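Local structure of soluble lytic transglycosylase B3 (Pseudomonas aeruginosa, 5ANZ) at residues 214-219 and 225-230; 135-140 and 236-241. The protein is a soluble, multidomain, calcium-binding enzyme that probably cleaves the glycan strands of peptidoglycan as a lytic transglycosylase during cell-wall turnover. All coordinates share one frame; numbering follows the deposited sequence.

Contact 1 of 2, residues 214-219 and 225-230; sequences QYAVDF and RDIWGS. With CA (calcium ion), chain B.
Asp-218 and Arg-225 bring the two backbones closest together, CA to CA 4.5 Å, where the chain has left helix 209-215 at Ala-216 and returns from a tight loop on its way to helix 231-244. Arg-225 carries most of the contact. Its aliphatic part lies along the backbone of 216-218, with CG 3.7 Å from Asp-218 N and CD 3.8 Å from Ala-216 CB. A bend at chi3 (-82°) turns the guanidinium so that NH1 can donate to Ala-216 O over 2.8 Å. The bond is nearly straight at 170°; the oxygen lies in the guanidinium plane, whereas NH1 stands above the carbonyl plane. Beyond the arginine, Ile-227 CG2 meets Ala-216 CB at 4.3 Å. In the returning segment Asp-226 OD1 accepts from the backbone N of both Trp-228 and Gly-229 on one face of its carboxylate, the first bond an Asx turn, the second widening it to an Asx motif; Ser-230, just after, is the N-cap of the next helix. With CG anti to the backbone N (chi1 176°), Asp-218 puts OD1 on the calcium ion at 2.4 Å, while OD2 accepts from Gly-223 N. Asp-220, Asp-222, Lys-224 O, Asp-233 and a water complete the site. Aspartates at alternating positions, a backbone oxygen and a later acidic residue from the following helix make this an EF-hand-like calcium loop between two helices.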
loop_
_atom_site.group_PDB
_atom_site.type_symbol
_atom_site.label_atom_id
_atom_site.label_comp_id
_atom_site.label_asym_id
_atom_site.label_seq_id
_atom_site.Cartn_x
_atom_site.Cartn_y
_atom_site.Cartn_z
ATOM N N GLN A 214 -6.873 -14.503 8.945
ATOM C CA GLN A 214 -8.255 -14.128 8.678
ATOM C C GLN A 214 -8.637 -14.260 7.213
ATOM O O GLN A 214 -9.781 -14.575 6.905
ATOM C CB GLN A 214 -8.542 -12.697 9.141
ATOM C CG GLN A 214 -9.988 -12.291 8.889
ATOM C CD GLN A 214 -10.393 -11.019 9.609
ATOM O OE1 GLN A 214 -9.614 -10.445 10.372
ATOM N NE2 GLN A 214 -11.624 -10.573 9.368
ATOM N N TYR A 215 -7.691 -14.041 6.302
ATOM C CA TYR A 215 -8.079 -13.962 4.885
ATOM C C TYR A 215 -7.409 -14.942 3.930
ATOM O O TYR A 215 -7.850 -15.073 2.800
ATOM C CB TYR A 215 -7.833 -12.545 4.346
ATOM C CG TYR A 215 -8.650 -11.519 5.076
ATOM C CD1 TYR A 215 -9.990 -11.346 4.774
ATOM C CD2 TYR A 215 -8.087 -10.745 6.083
ATOM C CE1 TYR A 215 -10.762 -10.404 5.465
ATOM C CE2 TYR A 215 -8.843 -9.809 6.773
ATOM C CZ TYR A 215 -10.174 -9.640 6.450
ATOM O OH TYR A 215 -10.922 -8.716 7.143
ATOM N N ALA A 216 -6.361 -15.631 4.356
ATOM C CA ALA A 216 -5.785 -16.625 3.464
ATOM C C ALA A 216 -6.779 -17.754 3.173
ATOM O O ALA A 216 -7.648 -18.103 3.997
ATOM C CB ALA A 216 -4.486 -17.190 4.037
ATOM N N VAL A 217 -6.635 -18.306 1.979
ATOM C CA VAL A 217 -7.520 -19.306 1.417
ATOM C C VAL A 217 -6.768 -20.562 1.017
ATOM O O VAL A 217 -5.654 -20.466 0.508
ATOM C CB VAL A 217 -8.225 -18.736 0.160
ATOM C CG1 VAL A 217 -8.973 -19.825 -0.580
ATOM C CG2 VAL A 217 -9.146 -17.580 0.552
ATOM N N ASP A 218 -7.375 -21.731 1.226
ATOM C CA ASP A 218 -6.878 -22.976 0.644
ATOM C C ASP A 218 -7.629 -23.266 -0.652
ATOM O O ASP A 218 -8.738 -23.838 -0.635
ATOM C CB ASP A 218 -7.044 -24.139 1.635
ATOM C CG ASP A 218 -6.635 -25.474 1.044
ATOM O OD1 ASP A 218 -5.919 -25.483 0.017
ATOM O OD2 ASP A 218 -7.025 -26.520 1.612
ATOM N N PHE A 219 -7.041 -22.857 -1.776
ATOM C CA PHE A 219 -7.702 -22.948 -3.066
ATOM C C PHE A 219 -7.875 -24.382 -3.526
ATOM O O PHE A 219 -8.930 -24.747 -4.028
ATOM C CB PHE A 219 -6.922 -22.170 -4.134
ATOM C CG PHE A 219 -7.539 -22.248 -5.501
ATOM C CD1 PHE A 219 -8.673 -21.514 -5.803
ATOM C CD2 PHE A 219 -6.979 -23.046 -6.490
ATOM C CE1 PHE A 219 -9.253 -21.587 -7.060
ATOM C CE2 PHE A 219 -7.554 -23.112 -7.755
ATOM C CZ PHE A 219 -8.685 -22.376 -8.037
ATOM N N ARG A 225 -3.085 -23.484 3.620
ATOM C CA ARG A 225 -3.178 -22.147 3.033
ATOM C C ARG A 225 -1.757 -21.686 2.728
ATOM O O ARG A 225 -1.163 -20.929 3.480
ATOM C CB ARG A 225 -3.901 -21.191 3.980
ATOM C CG ARG A 225 -5.320 -21.653 4.284
ATOM C CD ARG A 225 -6.128 -20.547 4.960
ATOM N NE ARG A 225 -5.870 -20.476 6.395
ATOM C CZ ARG A 225 -6.318 -19.510 7.194
ATOM N NH1 ARG A 225 -7.049 -18.509 6.709
ATOM N NH2 ARG A 225 -6.034 -19.546 8.490
ATOM N N ASP A 226 -1.224 -22.181 1.621
ATOM C CA ASP A 226 0.191 -21.998 1.297
ATOM C C ASP A 226 0.429 -20.810 0.376
ATOM O O ASP A 226 0.488 -20.965 -0.849
ATOM C CB ASP A 226 0.730 -23.270 0.659
ATOM C CG ASP A 226 2.173 -23.129 0.199
ATOM O OD1 ASP A 226 2.860 -22.197 0.663
ATOM O OD2 ASP A 226 2.615 -23.966 -0.617
ATOM N N ILE A 227 0.586 -19.630 0.971
ATOM C CA ILE A 227 0.785 -18.420 0.181
ATOM C C ILE A 227 2.253 -18.264 -0.199
ATOM O O ILE A 227 2.627 -17.249 -0.770
ATOM C CB ILE A 227 0.330 -17.152 0.934
ATOM C CG1 ILE A 227 1.100 -17.012 2.245
ATOM C CG2 ILE A 227 -1.187 -17.205 1.215
ATOM C CD1 ILE A 227 0.848 -15.667 2.965
ATOM N N TRP A 228 3.068 -19.268 0.119
ATOM C CA TRP A 228 4.478 -19.284 -0.274
ATOM C C TRP A 228 4.712 -20.039 -1.580
ATOM O O TRP A 228 5.393 -19.536 -2.489
ATOM C CB TRP A 228 5.327 -19.908 0.856
ATOM C CG TRP A 228 5.281 -19.078 2.104
ATOM C CD1 TRP A 228 6.170 -18.108 2.473
ATOM C CD2 TRP A 228 4.292 -19.129 3.148
ATOM N NE1 TRP A 228 5.795 -17.550 3.658
ATOM C CE2 TRP A 228 4.645 -18.156 4.100
ATOM C CE3 TRP A 228 3.141 -19.897 3.357
ATOM C CZ2 TRP A 228 3.891 -17.922 5.251
ATOM C CZ3 TRP A 228 2.378 -19.658 4.507
ATOM C CH2 TRP A 228 2.757 -18.678 5.432
ATOM N N GLY A 229 4.168 -21.246 -1.670
ATOM C CA GLY A 229 4.489 -22.126 -2.779
ATOM C C GLY A 229 3.351 -22.464 -3.718
ATOM O O GLY A 229 3.553 -23.151 -4.724
ATOM N N SER A 230 2.145 -21.999 -3.405
ATOM C CA SER A 230 0.989 -22.333 -4.231
ATOM C C SER A 230 0.383 -21.116 -4.909
ATOM O O SER A 230 -0.238 -20.302 -4.236
ATOM C CB SER A 230 -0.099 -22.992 -3.386
ATOM O OG SER A 230 -1.310 -23.048 -4.121
HETATM CA CA CA B . -3.626 -25.308 -0.475
HETATM O O HOH W 1 -1.390 -25.949 -0.897
#

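Contact 2 of 2, residues 135-140 and 236-241; sequences DAVVAI and ASTANY
Val-137 meets Thr-238 and Ala-239 where helix 134-145 crosses helix 231-244, the axes of the two short segments passing 9.5 Å apart at 110°. It is also where the backbones come nearest, with Val-137 CA 6.0 Å from Ala-239 CA. The two methyls of the valine divide the work. CG1, anti to the backbone N (chi1 176°), reaches Thr-238 CG2 at 4.1 Å, and CG2 rests against Ala-239 CB at 3.9 Å, so the branched end straddles two successive residues of the other helix. Val-138 points away and packs on Leu-123, Leu-116 and Phe-343, and Ala-139 packs on Ala-340 of helix 330-343. One turn on from Val-137, Ile-140 faces the partner helix again. Its CG2 branch does the touching, 3.8 Å from Thr-238 CG2, and its CB is 4.0 Å from the same methyl. Thr-238 CG2 therefore sits against both Val-137 and Ile-140, and both side chains lie obliquely to that of the threonine. The threonine can offer a methyl here because its chi1 of -60° sets CG2 anti to N, while OG1 is hydrogen-bonded to Ala-234 O one turn back in its own helix. Ile-140 also lies against Tyr-326, a residue of the N-acetylglucosamine site, which holds no sugar here, and against Tyr-332 and Val-336, while Ala-239 packs on Val-126 of helix 120-130. All four touching residues are buried and meet through carbon atoms alone, which implies that van der Waals fit and exclusion of water, without directional bonds between the two segments, hold this crossing together.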
loop_
_atom_site.group_PDB
_atom_site.type_symbol
_atom_site.label_atom_id
_atom_site.label_comp_id
_atom_site.label_asym_id
_atom_site.label_seq_id
_atom_site.Cartn_x
_atom_site.Cartn_y
_atom_site.Cartn_z
ATOM N N ASP A 135 -7.332 -9.033 -13.391
ATOM C CA ASP A 135 -6.253 -8.092 -13.682
ATOM C C ASP A 135 -5.828 -7.373 -12.417
ATOM O O ASP A 135 -4.645 -7.079 -12.226
ATOM C CB ASP A 135 -6.661 -7.072 -14.744
ATOM C CG ASP A 135 -6.773 -7.678 -16.143
ATOM O OD1 ASP A 135 -6.315 -8.824 -16.362
ATOM O OD2 ASP A 135 -7.316 -6.982 -17.032
ATOM N N ALA A 136 -6.784 -7.109 -11.527
ATOM C CA ALA A 136 -6.465 -6.456 -10.261
ATOM C C ALA A 136 -5.724 -7.406 -9.314
ATOM O O ALA A 136 -4.754 -7.000 -8.688
ATOM C CB ALA A 136 -7.722 -5.928 -9.587
ATOM N N VAL A 137 -6.171 -8.658 -9.235
ATOM C CA VAL A 137 -5.456 -9.684 -8.450
ATOM C C VAL A 137 -4.009 -9.807 -8.921
ATOM O O VAL A 137 -3.074 -9.795 -8.114
ATOM C CB VAL A 137 -6.153 -11.045 -8.555
ATOM C CG1 VAL A 137 -5.352 -12.131 -7.825
ATOM C CG2 VAL A 137 -7.553 -10.977 -7.951
ATOM N N VAL A 138 -3.811 -9.902 -10.232
ATOM C CA VAL A 138 -2.460 -10.052 -10.746
ATOM C C VAL A 138 -1.642 -8.766 -10.552
ATOM O O VAL A 138 -0.451 -8.828 -10.281
ATOM C CB VAL A 138 -2.472 -10.496 -12.228
ATOM C CG1 VAL A 138 -1.072 -10.402 -12.857
ATOM C CG2 VAL A 138 -2.999 -11.951 -12.322
ATOM N N ALA A 139 -2.278 -7.597 -10.641
ATOM C CA ALA A 139 -1.533 -6.369 -10.405
ATOM C C ALA A 139 -1.039 -6.289 -8.967
ATOM O O ALA A 139 0.074 -5.856 -8.718
ATOM C CB ALA A 139 -2.395 -5.138 -10.752
ATOM N N ILE A 140 -1.878 -6.691 -8.017
ATOM C CA ILE A 140 -1.465 -6.667 -6.607
ATOM C C ILE A 140 -0.281 -7.628 -6.418
ATOM O O ILE A 140 0.705 -7.307 -5.737
ATOM C CB ILE A 140 -2.635 -7.063 -5.680
ATOM C CG1 ILE A 140 -3.732 -5.977 -5.646
ATOM C CG2 ILE A 140 -2.113 -7.373 -4.246
ATOM C CD1 ILE A 140 -3.486 -4.778 -4.723
ATOM N N ALA A 236 -6.077 -16.849 -4.770
ATOM C CA ALA A 236 -7.386 -16.859 -4.122
ATOM C C ALA A 236 -7.357 -16.024 -2.850
ATOM O O ALA A 236 -8.351 -15.350 -2.527
ATOM C CB ALA A 236 -7.812 -18.276 -3.816
ATOM N N SER A 237 -6.236 -16.075 -2.123
ATOM C CA SER A 237 -6.095 -15.296 -0.903
ATOM C C SER A 237 -6.141 -13.806 -1.206
ATOM O O SER A 237 -6.803 -13.039 -0.506
ATOM C CB SER A 237 -4.788 -15.646 -0.168
ATOM O OG SER A 237 -4.783 -17.005 0.228
ATOM N N THR A 238 -5.443 -13.397 -2.259
ATOM C CA THR A 238 -5.427 -11.998 -2.658
ATOM C C THR A 238 -6.833 -11.532 -2.993
ATOM O O THR A 238 -7.256 -10.450 -2.574
ATOM C CB THR A 238 -4.510 -11.798 -3.859
ATOM O OG1 THR A 238 -3.187 -12.214 -3.500
ATOM C CG2 THR A 238 -4.489 -10.316 -4.302
ATOM N N ALA A 239 -7.554 -12.356 -3.747
ATOM C CA ALA A 239 -8.909 -12.013 -4.168
ATOM C C ALA A 239 -9.842 -11.930 -2.970
ATOM O O ALA A 239 -10.680 -11.041 -2.879
ATOM C CB ALA A 239 -9.431 -13.045 -5.173
ATOM N N ASN A 240 -9.705 -12.883 -2.057
ATOM C CA ASN A 240 -10.533 -12.894 -0.856
ATOM C C ASN A 240 -10.354 -11.595 -0.043
ATOM O O ASN A 240 -11.319 -11.010 0.472
ATOM C CB ASN A 240 -10.176 -14.122 -0.009
ATOM C CG ASN A 240 -11.133 -14.329 1.126
ATOM O OD1 ASN A 240 -12.338 -14.290 0.938
ATOM N ND2 ASN A 240 -10.605 -14.547 2.319
ATOM N N TYR A 241 -9.115 -11.137 0.067
ATOM C CA TYR A 241 -8.808 -9.914 0.811
ATOM C C TYR A 241 -9.355 -8.682 0.068
ATOM O O TYR A 241 -9.947 -7.786 0.684
ATOM C CB TYR A 241 -7.290 -9.795 1.044
ATOM C CG TYR A 241 -6.870 -8.643 1.945
ATOM C CD1 TYR A 241 -6.690 -7.364 1.442
ATOM C CD2 TYR A 241 -6.646 -8.846 3.299
ATOM C CE1 TYR A 241 -6.301 -6.320 2.265
ATOM C CE2 TYR A 241 -6.265 -7.808 4.126
ATOM C CZ TYR A 241 -6.088 -6.553 3.606
ATOM O OH TYR A 241 -5.695 -5.523 4.434
#

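Helix 231-244 joins the two sites: the calcium loop of contact 1 leads into it, and contact 2 uses its middle turns. The contact centres lie about 12 Å apart on the same side of the chain's centre, all within the transglycosylase SLT domain. Along the chain contact 1 is nested inside the long loop that contact 2 closes between 135-140 and 236-241. They touch directly, since Ser-237 OG is 2.9 Å from Val-217 N and Asn-240 ND2 2.8 Å from Tyr-215 O, both probable hydrogen bonds. The same helix, which also supplies the calcium ligand Asp-233, thus connects the metal loop with the buried helix packing beside the sugar-binding Tyr-326.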